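Local coordinates for D-alanyl-D-alanine carboxypeptidase (Penicillin binding protein) family protein (Francisella tularensis subsp. tularensis, PDB 6OSU), which probably removes the terminal D-alanine from peptidoglycan precursor peptides, acting as a serine carboxypeptidase of the penicillin-binding protein family, at residues Met56-Pro62 with Gln172-His177; Pro90-Asn94 with Tyr104-Gly108; Tyr334-Val340 with Val358-Ile364. Residues are numbered along the deposited sequence.

Contact 1. Residues Met56-Pro62 with Gln172-His177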
ATOM      1  N   MET A  56       7.431  -4.515  13.410  1.00 59.84           N
ATOM      2  CA  MET A  56       6.456  -3.733  12.657  1.00 58.12           C
ATOM      3  C   MET A  56       5.695  -2.731  13.516  1.00 57.08           C
ATOM      4  O   MET A  56       5.027  -1.856  12.958  1.00 54.81           O
ATOM      5  CB  MET A  56       5.461  -4.654  11.945  1.00 58.85           C
ATOM      6  CG  MET A  56       4.485  -5.363  12.866  1.00 62.25           C
ATOM      7  SD  MET A  56       3.201  -6.242  11.950  1.00 63.60           S
ATOM      8  CE  MET A  56       2.305  -7.022  13.290  1.00 65.12           C
ATOM      9  N   ASP A  57       5.791  -2.823  14.843  1.00 59.20           N
ATOM     10  CA  ASP A  57       5.106  -1.907  15.745  1.00 60.81           C
ATOM     11  C   ASP A  57       6.062  -1.010  16.521  1.00 62.51           C
ATOM     12  O   ASP A  57       5.619  -0.280  17.414  1.00 64.30           O
ATOM     13  CB  ASP A  57       4.220  -2.686  16.719  1.00 64.21           C
ATOM     14  CG  ASP A  57       3.036  -3.333  16.033  1.00 65.78           C
ATOM     15  OD1 ASP A  57       2.428  -2.690  15.146  1.00 65.15           O
ATOM     16  OD2 ASP A  57       2.717  -4.488  16.375  1.00 68.32           O
ATOM     17  N   VAL A  58       7.355  -1.041  16.206  1.00 62.11           N
ATOM     18  CA  VAL A  58       8.327  -0.191  16.886  1.00 63.10           C
ATOM     19  C   VAL A  58       8.240   1.215  16.311  1.00 60.70           C
ATOM     20  O   VAL A  58       8.220   1.402  15.089  1.00 57.64           O
ATOM     21  CB  VAL A  58       9.747  -0.767  16.751  1.00 65.11           C
ATOM     22  CG1 VAL A  58      10.770   0.182  17.362  1.00 67.47           C
ATOM     23  CG2 VAL A  58       9.830  -2.133  17.419  1.00 67.05           C
ATOM     24  N   ARG A  59       8.184   2.208  17.189  1.00 62.43           N
ATOM     25  CA  ARG A  59       7.995   3.585  16.757  1.00 61.52           C
ATOM     26  C   ARG A  59       9.313   4.168  16.256  1.00 61.05           C
ATOM     27  O   ARG A  59      10.317   4.166  16.977  1.00 63.54           O
ATOM     28  CB  ARG A  59       7.423   4.409  17.906  1.00 63.49           C
ATOM     29  CG  ARG A  59       6.000   4.008  18.236  1.00 64.56           C
ATOM     30  CD  ARG A  59       5.455   4.703  19.465  1.00 68.73           C
ATOM     31  NE  ARG A  59       4.061   4.328  19.683  1.00 69.78           N
ATOM     32  CZ  ARG A  59       3.248   4.928  20.546  1.00 71.52           C
ATOM     33  NH1 ARG A  59       3.686   5.942  21.281  1.00 73.11           N
ATOM     34  NH2 ARG A  59       1.994   4.514  20.669  1.00 71.45           N
ATOM     35  N   ARG A  60       9.308   4.652  15.016  1.00 58.27           N
ATOM     36  CA  ARG A  60      10.457   5.297  14.401  1.00 59.03           C
ATOM     37  C   ARG A  60      10.007   6.603  13.764  1.00 56.47           C
ATOM     38  O   ARG A  60       8.810   6.890  13.670  1.00 54.17           O
ATOM     39  CB  ARG A  60      11.122   4.401  13.345  1.00 59.78           C
ATOM     40  CG  ARG A  60      11.427   2.990  13.795  1.00 62.41           C
ATOM     41  CD  ARG A  60      12.374   2.319  12.809  1.00 64.07           C
ATOM     42  NE  ARG A  60      13.776   2.604  13.112  1.00 68.16           N
ATOM     43  CZ  ARG A  60      14.496   3.563  12.534  1.00 68.58           C
ATOM     44  NH1 ARG A  60      13.952   4.340  11.610  1.00 66.04           N
ATOM     45  NH2 ARG A  60      15.763   3.740  12.883  1.00 72.07           N
ATOM     46  N   ALA A  61      10.984   7.388  13.303  1.00 56.78           N
ATOM     47  CA  ALA A  61      10.681   8.699  12.749  1.00 56.02           C
ATOM     48  C   ALA A  61      10.062   8.544  11.359  1.00 55.63           C
ATOM     49  O   ALA A  61      10.413   7.616  10.623  1.00 56.02           O
ATOM     50  CB  ALA A  61      11.944   9.558  12.682  1.00 56.50           C
ATOM     51  N   PRO A  62       9.116   9.412  10.979  1.00 54.57           N
ATOM     52  CA  PRO A  62       8.393   9.191   9.720  1.00 52.29           C
ATOM     53  C   PRO A  62       9.119   9.709   8.486  1.00 52.03           C
ATOM     54  O   PRO A  62       8.974   9.121   7.414  1.00 49.98           O
ATOM     55  CB  PRO A  62       7.069   9.944   9.933  1.00 50.58           C
ATOM     56  CG  PRO A  62       7.049  10.329  11.376  1.00 53.31           C
ATOM     57  CD  PRO A  62       8.476  10.461  11.781  1.00 55.15           C
ATOM     58  N   GLN A 172       7.385  12.993  16.955  1.00 72.60           N
ATOM     59  CA  GLN A 172       7.146  12.619  15.566  1.00 66.96           C
ATOM     60  C   GLN A 172       7.488  11.142  15.413  1.00 64.70           C
ATOM     61  O   GLN A 172       8.654  10.766  15.572  1.00 67.79           O
ATOM     62  CB  GLN A 172       8.007  13.487  14.653  1.00 66.79           C
ATOM     63  CG  GLN A 172       7.633  13.502  13.191  1.00 65.77           C
ATOM     64  CD  GLN A 172       8.589  14.348  12.367  1.00 67.39           C
ATOM     65  OE1 GLN A 172       9.009  13.953  11.276  1.00 68.36           O
ATOM     66  NE2 GLN A 172       8.943  15.516  12.888  1.00 68.31           N
ATOM     67  N   TYR A 173       6.493  10.312  15.100  1.00 60.25           N
ATOM     68  CA  TYR A 173       6.771   8.890  14.933  1.00 58.35           C
ATOM     69  C   TYR A 173       5.650   8.206  14.168  1.00 56.94           C
ATOM     70  O   TYR A 173       4.535   8.720  14.056  1.00 57.11           O
ATOM     71  CB  TYR A 173       6.982   8.188  16.280  1.00 58.88           C
ATOM     72  CG  TYR A 173       5.833   8.335  17.249  1.00 59.11           C
ATOM     73  CD1 TYR A 173       4.710   7.521  17.159  1.00 57.95           C
ATOM     74  CD2 TYR A 173       5.877   9.281  18.264  1.00 60.71           C
ATOM     75  CE1 TYR A 173       3.659   7.653  18.046  1.00 59.32           C
ATOM     76  CE2 TYR A 173       4.832   9.420  19.156  1.00 62.22           C
ATOM     77  CZ  TYR A 173       3.725   8.603  19.043  1.00 61.56           C
ATOM     78  OH  TYR A 173       2.684   8.737  19.933  1.00 63.23           O
ATOM     79  N   THR A 174       5.979   7.028  13.646  1.00 56.29           N
ATOM     80  CA  THR A 174       5.020   6.102  13.067  1.00 53.99           C
ATOM     81  C   THR A 174       5.631   4.710  13.146  1.00 52.33           C
ATOM     82  O   THR A 174       6.708   4.521  13.718  1.00 52.66           O
ATOM     83  CB  THR A 174       4.663   6.471  11.625  1.00 52.46           C
ATOM     84  OG1 THR A 174       3.653   5.573  11.149  1.00 52.49           O
ATOM     85  CG2 THR A 174       5.887   6.362  10.723  1.00 51.58           C
ATOM     86  N   THR A 175       4.932   3.727  12.580  1.00 49.91           N
ATOM     87  CA  THR A 175       5.426   2.359  12.531  1.00 50.75           C
ATOM     88  C   THR A 175       5.231   1.812  11.125  1.00 49.44           C
ATOM     89  O   THR A 175       4.442   2.338  10.336  1.00 46.43           O
ATOM     90  CB  THR A 175       4.722   1.438  13.549  1.00 51.38           C
ATOM     91  OG1 THR A 175       3.375   1.186  13.126  1.00 51.01           O
ATOM     92  CG2 THR A 175       4.710   2.068  14.934  1.00 53.33           C
ATOM     93  N   ALA A 176       5.968   0.743  10.816  1.00 52.12           N
ATOM     94  CA  ALA A 176       5.814   0.105   9.514  1.00 52.59           C
ATOM     95  C   ALA A 176       4.407  -0.448   9.343  1.00 52.21           C
ATOM     96  O   ALA A 176       3.832  -0.373   8.253  1.00 52.04           O
ATOM     97  CB  ALA A 176       6.860  -0.999   9.340  1.00 54.05           C
ATOM     98  N   HIS A 177       3.831  -0.991  10.417  1.00 53.95           N
ATOM     99  CA  HIS A 177       2.460  -1.489  10.355  1.00 55.19           C
ATOM    100  C   HIS A 177       1.477  -0.349  10.116  1.00 53.85           C
ATOM    101  O   HIS A 177       0.571  -0.459   9.282  1.00 52.00           O
ATOM    102  CB  HIS A 177       2.120  -2.238  11.644  1.00 58.86           C
ATOM    103  CG  HIS A 177       0.779  -2.905  11.625  1.00 61.29           C
ATOM    104  ND1 HIS A 177       0.180  -3.396  12.766  1.00 63.75           N
ATOM    105  CD2 HIS A 177      -0.074  -3.171  10.608  1.00 60.91           C
ATOM    106  CE1 HIS A 177      -0.987  -3.930  12.452  1.00 64.02           C
ATOM    107  NE2 HIS A 177      -1.165  -3.806  11.150  1.00 62.23           N
TER
HETATM  108  O   HOH W   1       1.384  -0.048  14.662  1.00 64.95           O
HETATM  109  O   HOH W   2       8.016  -0.109  12.775  1.00 50.59           O

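Contact 2. Residues Pro90-Asn94 with Tyr104-Gly108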
ATOM      1  N   PRO A  90      -3.411  29.624  -3.769  1.00 68.87           N
ATOM      2  CA  PRO A  90      -2.368  30.647  -3.660  1.00 69.88           C
ATOM      3  C   PRO A  90      -1.167  30.116  -2.895  1.00 67.63           C
ATOM      4  O   PRO A  90      -1.301  29.332  -1.952  1.00 65.76           O
ATOM      5  CB  PRO A  90      -3.064  31.781  -2.901  1.00 72.56           C
ATOM      6  CG  PRO A  90      -4.114  31.080  -2.085  1.00 71.81           C
ATOM      7  CD  PRO A  90      -4.582  29.921  -2.923  1.00 69.92           C
ATOM      8  N   ILE A  91       0.016  30.548  -3.312  1.00 68.25           N
ATOM      9  CA  ILE A  91       1.265  30.154  -2.674  1.00 66.23           C
ATOM     10  C   ILE A  91       1.683  31.285  -1.746  1.00 69.21           C
ATOM     11  O   ILE A  91       2.042  32.376  -2.204  1.00 71.30           O
ATOM     12  CB  ILE A  91       2.357  29.851  -3.705  1.00 63.81           C
ATOM     13  CG1 ILE A  91       1.831  28.897  -4.779  1.00 61.92           C
ATOM     14  CG2 ILE A  91       3.589  29.281  -3.018  1.00 61.98           C
ATOM     15  CD1 ILE A  91       1.392  27.552  -4.250  1.00 59.18           C
ATOM     16  N   SER A  92       1.636  31.033  -0.441  1.00 70.23           N
ATOM     17  CA  SER A  92       2.116  32.009   0.523  1.00 74.38           C
ATOM     18  C   SER A  92       3.639  32.098   0.477  1.00 77.50           C
ATOM     19  O   SER A  92       4.327  31.212  -0.040  1.00 76.27           O
ATOM     20  CB  SER A  92       1.661  31.639   1.934  1.00 73.26           C
ATOM     21  OG  SER A  92       2.194  30.386   2.331  1.00 70.29           O
ATOM     22  N   GLU A  93       4.166  33.193   1.029  1.00 81.94           N
ATOM     23  CA  GLU A  93       5.614  33.310   1.155  1.00 84.68           C
ATOM     24  C   GLU A  93       6.168  32.281   2.131  1.00 82.99           C
ATOM     25  O   GLU A  93       7.320  31.857   1.992  1.00 83.19           O
ATOM     26  CB  GLU A  93       6.001  34.725   1.584  1.00 89.86           C
ATOM     27  CG  GLU A  93       6.584  35.557   0.452  1.00 93.62           C
ATOM     28  CD  GLU A  93       6.285  37.036   0.590  1.00 99.15           C
ATOM     29  OE1 GLU A  93       6.503  37.590   1.689  1.00101.78           O
ATOM     30  OE2 GLU A  93       5.823  37.643  -0.400  1.00100.89           O
ATOM     31  N   ASN A  94       5.366  31.865   3.114  1.00 80.17           N
ATOM     32  CA  ASN A  94       5.786  30.786   4.000  1.00 77.46           C
ATOM     33  C   ASN A  94       6.017  29.502   3.216  1.00 74.50           C
ATOM     34  O   ASN A  94       7.048  28.841   3.374  1.00 74.34           O
ATOM     35  CB  ASN A  94       4.747  30.564   5.100  1.00 76.16           C
ATOM     36  CG  ASN A  94       5.080  29.374   5.980  1.00 74.43           C
ATOM     37  OD1 ASN A  94       6.095  29.369   6.674  1.00 76.41           O
ATOM     38  ND2 ASN A  94       4.225  28.358   5.955  1.00 71.69           N
ATOM     39  N   TYR A 104       9.442  24.175  -6.554  1.00 59.17           N
ATOM     40  CA  TYR A 104       9.765  25.532  -6.994  1.00 60.66           C
ATOM     41  C   TYR A 104       8.513  26.299  -7.416  1.00 62.75           C
ATOM     42  O   TYR A 104       8.427  26.827  -8.526  1.00 64.87           O
ATOM     43  CB  TYR A 104      10.824  25.515  -8.100  1.00 59.90           C
ATOM     44  CG  TYR A 104      12.113  24.884  -7.624  1.00 58.23           C
ATOM     45  CD1 TYR A 104      13.078  25.642  -6.970  1.00 58.55           C
ATOM     46  CD2 TYR A 104      12.352  23.525  -7.794  1.00 56.44           C
ATOM     47  CE1 TYR A 104      14.250  25.070  -6.513  1.00 58.45           C
ATOM     48  CE2 TYR A 104      13.521  22.941  -7.339  1.00 56.77           C
ATOM     49  CZ  TYR A 104      14.468  23.719  -6.700  1.00 58.07           C
ATOM     50  OH  TYR A 104      15.634  23.144  -6.245  1.00 58.99           O
ATOM     51  N   VAL A 105       7.542  26.365  -6.507  1.00 62.25           N
ATOM     52  CA  VAL A 105       6.396  27.256  -6.649  1.00 64.06           C
ATOM     53  C   VAL A 105       6.767  28.619  -6.078  1.00 67.28           C
ATOM     54  O   VAL A 105       7.466  28.713  -5.060  1.00 67.58           O
ATOM     55  CB  VAL A 105       5.149  26.675  -5.954  1.00 61.10           C
ATOM     56  CG1 VAL A 105       4.610  25.484  -6.737  1.00 59.75           C
ATOM     57  CG2 VAL A 105       5.472  26.270  -4.525  1.00 59.23           C
ATOM     58  N   LYS A 106       6.315  29.677  -6.741  1.00 69.74           N
ATOM     59  CA  LYS A 106       6.650  31.039  -6.352  1.00 72.00           C
ATOM     60  C   LYS A 106       5.571  31.626  -5.451  1.00 73.00           C
ATOM     61  O   LYS A 106       4.389  31.292  -5.561  1.00 72.15           O
ATOM     62  CB  LYS A 106       6.821  31.929  -7.582  1.00 73.59           C
ATOM     63  CG  LYS A 106       7.974  31.550  -8.492  1.00 73.86           C
ATOM     64  CD  LYS A 106       7.959  32.412  -9.749  1.00 75.99           C
ATOM     65  CE  LYS A 106       9.294  32.386 -10.478  1.00 76.77           C
ATOM     66  NZ  LYS A 106       9.669  31.019 -10.923  1.00 74.81           N
ATOM     67  N   ALA A 107       5.991  32.522  -4.561  1.00 74.82           N
ATOM     68  CA  ALA A 107       5.047  33.214  -3.696  1.00 74.39           C
ATOM     69  C   ALA A 107       4.161  34.145  -4.512  1.00 75.67           C
ATOM     70  O   ALA A 107       4.628  34.844  -5.416  1.00 76.79           O
ATOM     71  CB  ALA A 107       5.794  34.005  -2.625  1.00 75.25           C
ATOM     72  N   GLY A 108       2.869  34.156  -4.184  1.00 75.82           N
ATOM     73  CA  GLY A 108       1.905  34.977  -4.885  1.00 78.08           C
ATOM     74  C   GLY A 108       1.308  34.346  -6.123  1.00 78.13           C
ATOM     75  O   GLY A 108       0.355  34.903  -6.685  1.00 80.16           O
TER

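Contact 3. Residues Tyr334-Val340 with Val358-Ile364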
ATOM      1  N   TYR A 334     -13.079 -20.504   2.522  1.00 63.68           N
ATOM      2  CA  TYR A 334     -14.453 -20.790   2.916  1.00 64.03           C
ATOM      3  C   TYR A 334     -15.361 -19.701   2.370  1.00 64.64           C
ATOM      4  O   TYR A 334     -15.165 -18.519   2.666  1.00 61.81           O
ATOM      5  CB  TYR A 334     -14.591 -20.886   4.438  1.00 63.04           C
ATOM      6  CG  TYR A 334     -16.019 -21.063   4.901  1.00 62.48           C
ATOM      7  CD1 TYR A 334     -16.661 -22.286   4.770  1.00 63.69           C
ATOM      8  CD2 TYR A 334     -16.725 -20.008   5.462  1.00 61.08           C
ATOM      9  CE1 TYR A 334     -17.967 -22.456   5.185  1.00 64.74           C
ATOM     10  CE2 TYR A 334     -18.034 -20.168   5.884  1.00 62.60           C
ATOM     11  CZ  TYR A 334     -18.651 -21.395   5.742  1.00 64.26           C
ATOM     12  OH  TYR A 334     -19.955 -21.565   6.157  1.00 65.70           O
ATOM     13  N   LYS A 335     -16.346 -20.104   1.573  1.00 70.36           N
ATOM     14  CA  LYS A 335     -17.373 -19.201   1.075  1.00 73.64           C
ATOM     15  C   LYS A 335     -18.473 -19.082   2.123  1.00 75.11           C
ATOM     16  O   LYS A 335     -18.983 -20.097   2.607  1.00 75.26           O
ATOM     17  CB  LYS A 335     -17.938 -19.716  -0.249  1.00 77.09           C
ATOM     18  CG  LYS A 335     -18.944 -18.797  -0.908  1.00 79.60           C
ATOM     19  CD  LYS A 335     -19.476 -19.411  -2.195  1.00 83.69           C
ATOM     20  CE  LYS A 335     -18.340 -19.871  -3.101  1.00 85.71           C
ATOM     21  NZ  LYS A 335     -18.810 -20.192  -4.481  1.00 89.32           N
ATOM     22  N   ALA A 336     -18.826 -17.846   2.474  1.00 76.64           N
ATOM     23  CA  ALA A 336     -19.771 -17.614   3.561  1.00 77.79           C
ATOM     24  C   ALA A 336     -21.102 -18.310   3.289  1.00 80.56           C
ATOM     25  O   ALA A 336     -21.520 -18.476   2.140  1.00 81.53           O
ATOM     26  CB  ALA A 336     -19.993 -16.115   3.763  1.00 76.85           C
ATOM     27  N   ASN A 337     -21.754 -18.737   4.374  1.00 80.41           N
ATOM     28  CA  ASN A 337     -23.048 -19.416   4.358  1.00 82.43           C
ATOM     29  C   ASN A 337     -22.985 -20.801   3.719  1.00 83.65           C
ATOM     30  O   ASN A 337     -24.022 -21.349   3.329  1.00 86.75           O
ATOM     31  CB  ASN A 337     -24.120 -18.570   3.657  1.00 83.80           C
ATOM     32  CG  ASN A 337     -24.076 -17.111   4.073  1.00 84.00           C
ATOM     33  OD1 ASN A 337     -23.893 -16.792   5.248  1.00 83.54           O
ATOM     34  ND2 ASN A 337     -24.236 -16.216   3.104  1.00 84.88           N
ATOM     35  N   SER A 338     -21.799 -21.389   3.601  1.00 81.26           N
ATOM     36  CA  SER A 338     -21.683 -22.736   3.049  1.00 80.66           C
ATOM     37  C   SER A 338     -21.988 -23.760   4.134  1.00 81.06           C
ATOM     38  O   SER A 338     -21.337 -23.745   5.186  1.00 79.50           O
ATOM     39  CB  SER A 338     -20.291 -22.978   2.483  1.00 79.17           C
ATOM     40  OG  SER A 338     -20.043 -22.141   1.368  1.00 78.23           O
ATOM     41  N   PRO A 339     -22.956 -24.648   3.931  1.00 83.31           N
ATOM     42  CA  PRO A 339     -23.276 -25.634   4.966  1.00 85.03           C
ATOM     43  C   PRO A 339     -22.185 -26.684   5.106  1.00 85.22           C
ATOM     44  O   PRO A 339     -21.492 -27.033   4.148  1.00 84.41           O
ATOM     45  CB  PRO A 339     -24.585 -26.261   4.467  1.00 87.71           C
ATOM     46  CG  PRO A 339     -25.109 -25.319   3.418  1.00 87.15           C
ATOM     47  CD  PRO A 339     -23.896 -24.703   2.802  1.00 84.73           C
ATOM     48  N   VAL A 340     -22.030 -27.176   6.333  1.00 86.69           N
ATOM     49  CA  VAL A 340     -21.152 -28.300   6.654  1.00 88.20           C
ATOM     50  C   VAL A 340     -21.942 -29.193   7.600  1.00 92.21           C
ATOM     51  O   VAL A 340     -22.084 -28.875   8.786  1.00 91.77           O
ATOM     52  CB  VAL A 340     -19.829 -27.851   7.287  1.00 84.95           C
ATOM     53  CG1 VAL A 340     -19.025 -29.060   7.737  1.00 86.39           C
ATOM     54  CG2 VAL A 340     -19.018 -27.023   6.290  1.00 81.76           C
ATOM     55  N   VAL A 358     -23.725 -26.726  10.175  1.00 82.84           N
ATOM     56  CA  VAL A 358     -23.130 -25.511  10.709  1.00 81.26           C
ATOM     57  C   VAL A 358     -22.677 -24.636   9.547  1.00 80.11           C
ATOM     58  O   VAL A 358     -22.434 -25.110   8.435  1.00 79.59           O
ATOM     59  CB  VAL A 358     -21.946 -25.810  11.655  1.00 79.20           C
ATOM     60  CG1 VAL A 358     -22.403 -26.668  12.821  1.00 81.64           C
ATOM     61  CG2 VAL A 358     -20.818 -26.493  10.894  1.00 76.69           C
ATOM     62  N   ALA A 359     -22.568 -23.338   9.823  1.00 79.61           N
ATOM     63  CA  ALA A 359     -22.147 -22.365   8.824  1.00 77.01           C
ATOM     64  C   ALA A 359     -21.779 -21.069   9.531  1.00 76.97           C
ATOM     65  O   ALA A 359     -22.174 -20.833  10.677  1.00 78.49           O
ATOM     66  CB  ALA A 359     -23.237 -22.112   7.776  1.00 78.79           C
ATOM     67  N   SER A 360     -21.007 -20.239   8.833  1.00 74.98           N
ATOM     68  CA  SER A 360     -20.660 -18.898   9.277  1.00 76.27           C
ATOM     69  C   SER A 360     -21.030 -17.895   8.193  1.00 78.42           C
ATOM     70  O   SER A 360     -20.927 -18.190   6.998  1.00 77.76           O
ATOM     71  CB  SER A 360     -19.164 -18.790   9.612  1.00 73.20           C
ATOM     72  OG  SER A 360     -18.768 -17.434   9.760  1.00 73.64           O
ATOM     73  N   ASN A 361     -21.472 -16.712   8.611  1.00 81.92           N
ATOM     74  CA  ASN A 361     -21.786 -15.657   7.656  1.00 84.20           C
ATOM     75  C   ASN A 361     -20.543 -14.954   7.130  1.00 82.04           C
ATOM     76  O   ASN A 361     -20.669 -14.051   6.297  1.00 83.02           O
ATOM     77  CB  ASN A 361     -22.737 -14.632   8.285  1.00 88.66           C
ATOM     78  CG  ASN A 361     -22.215 -14.067   9.598  1.00 88.81           C
ATOM     79  OD1 ASN A 361     -21.083 -14.335  10.003  1.00 85.62           O
ATOM     80  ND2 ASN A 361     -23.044 -13.273  10.266  1.00 93.19           N
ATOM     81  N   GLN A 362     -19.358 -15.344   7.589  1.00 79.05           N
ATOM     82  CA  GLN A 362     -18.111 -14.712   7.192  1.00 77.03           C
ATOM     83  C   GLN A 362     -17.403 -15.546   6.132  1.00 72.43           C
ATOM     84  O   GLN A 362     -17.579 -16.765   6.054  1.00 71.29           O
ATOM     85  CB  GLN A 362     -17.185 -14.528   8.397  1.00 77.38           C
ATOM     86  CG  GLN A 362     -17.808 -13.786   9.559  1.00 82.72           C
ATOM     87  CD  GLN A 362     -17.929 -12.303   9.295  1.00 87.30           C
ATOM     88  OE1 GLN A 362     -16.924 -11.607   9.142  1.00 87.26           O
ATOM     89  NE2 GLN A 362     -19.161 -11.808   9.234  1.00 91.82           N
ATOM     90  N   ASN A 363     -16.605 -14.873   5.310  1.00 69.94           N
ATOM     91  CA  ASN A 363     -15.703 -15.573   4.415  1.00 66.70           C
ATOM     92  C   ASN A 363     -14.416 -15.936   5.146  1.00 63.92           C
ATOM     93  O   ASN A 363     -14.112 -15.419   6.226  1.00 65.25           O
ATOM     94  CB  ASN A 363     -15.361 -14.715   3.194  1.00 67.02           C
ATOM     95  CG  ASN A 363     -16.559 -14.439   2.313  1.00 70.50           C
ATOM     96  OD1 ASN A 363     -17.270 -15.356   1.903  1.00 72.42           O
ATOM     97  ND2 ASN A 363     -16.789 -13.167   2.013  1.00 72.29           N
ATOM     98  N   ILE A 364     -13.659 -16.844   4.545  1.00 60.51           N
ATOM     99  CA  ILE A 364     -12.247 -17.020   4.863  1.00 57.08           C
ATOM    100  C   ILE A 364     -11.497 -16.786   3.560  1.00 55.82           C
ATOM    101  O   ILE A 364     -11.385 -17.686   2.717  1.00 54.49           O
ATOM    102  CB  ILE A 364     -11.931 -18.395   5.458  1.00 54.58           C
ATOM    103  CG1 ILE A 364     -12.686 -18.598   6.772  1.00 55.53           C
ATOM    104  CG2 ILE A 364     -10.433 -18.522   5.705  1.00 51.84           C
ATOM    105  CD1 ILE A 364     -12.323 -19.895   7.483  1.00 54.26           C
TER

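Contact 1. Residues Met56-Pro62 with Gln172-His177
Tyr173 and Arg59 lie side by side along the exposed edge of the contact. Arg59 CD sits over the face of the Tyr173 ring, 4.0 Å from its centroid in a CH-pi contact, while the guanidinium reaches on to a hydrogen bond with Asn158. A single antiparallel bridge joins the backbones: Arg60 N donates to Thr174 O (2.9 Å), and Thr174 N donates to Arg60 O (2.8 Å). This ties the loop between strand 50-54 and helix 66-79, which leads to the SxxK motif and its predicted nucleophile Ser64, to the approach of helix 176-189. Two residues before that serine, Pro62 turns its ring inward, with CD 3.5 Å from Gln172 CG and CB 3.9 Å from Thr174 CG2. At the other end Thr175 is the N-cap of helix 176-189, its OG1 capping Asp178 N; there His177 N donates to Met56 O (2.9 Å), and water 2 links Val58 O to Ala176 N. His177 ND1 adds a weak bond to Asp57 OD1 (3.3 Å).

Contact 2. Residues Pro90-Asn94 with Tyr104-Gly108
Pro90 ends strand 88-90 and brings the chain to Ile91, the residue on which the contact turns. The Ile91 side chain points at segment 104-108: its CG2 meets Val105 CG2 at 3.9 Å, and its CB packs 3.1 Å from Lys106 O. On its other sides Ile91 touches Ala131 of helix 126-137 and Val111 of strand 110-112, and Val105 also rests on Val111, so the two aliphatic side chains share one small apolar pocket. The backbone of Ile91 supplies the polar link, its O accepting a nearly straight hydrogen bond from Gly108 N (2.8 Å, 173°), with Ala107 CA also 3.5 Å from Ile91 O. Ala107 and Gly108 have the backbone angles of the central pair of a type II turn; at the positive phi of Gly108 a CB would press against the carbonyl oxygen of Ala107, so glycine fits here. Ser92 turns its CB away and works at the N-cap of helix 93-96, where its OG takes the N-H of Ala95 and also bonds to Glu134. In the first turn of that helix, Glu93 lays CG against Ala107 CB at 3.5 Å, an aliphatic contact at the surface. Asn94 faces away and reaches Glu134 through ND2. A short excursion thus leaves strand 88-90, passes through a capped helical turn and a loop, and returns alongside Ile91 before entering strand 110-112, its two ends fastened together within the peptidase S11 domain, against helix 126-137.

Contact 3. Residues Tyr334-Val340 with Val358-Ile364
Seven hydrogen bonds cross between these segments, and both backbone and side-chain groups take part. Tyr334 and Ile364 form an antiparallel hydrogen-bonded pair, Tyr334 N to Ile364 O at 3.3 Å and Ile364 N to Tyr334 O at 2.9 Å; Val340 N to Val358 O and Val358 N to Val340 O, both 3.0 Å, make a second such pair. Between them the chain leaves strand pairing in a type II turn, Lys335 to Ser338, and side chains help fill the gap. Tyr334 OH donates to Ser338 O (2.8 Å) and accepts from Ser360 N (3.2 Å), Asn363 OD1 takes Ala336 N (3.0 Å), and Ser360 O takes Asn337 N (2.8 Å). Lys335 O accepts from Ser338 OG (2.6 Å). In the facing segment Ser360 OG receives Gln362 N at 3.1 Å, an ST turn. Val358 and Ile364 pack inward on strands 395-403 and 409-417. Two linked strand pairs, 328-334 with 364-369 and 340-343 with 355-359, belong to the beta-rich C-terminal domain of PBP5-type carboxypeptidases.

Overall arrangement
Contacts 1 and 2 belong to the peptidase domain and contact 3 to the C-terminal domain, so contact 3 shares no element with the other two. Along the chain contact 2 is nested inside the loop closed by contact 1, yet their centres lie about 32 Å apart; contacts 2 and 3 sit on opposite sides of the chain's centre, about 57 Å between centres. All three are partly buried, and contact 1, its centre about 16 Å from that of the chain, is the most central. Its chemistry mixes one bridge, side-chain packing and water links near the predicted nucleophile. Contact 2 relies on one backbone bond and a small apolar patch, whereas hydrogen bonds dominate contact 3.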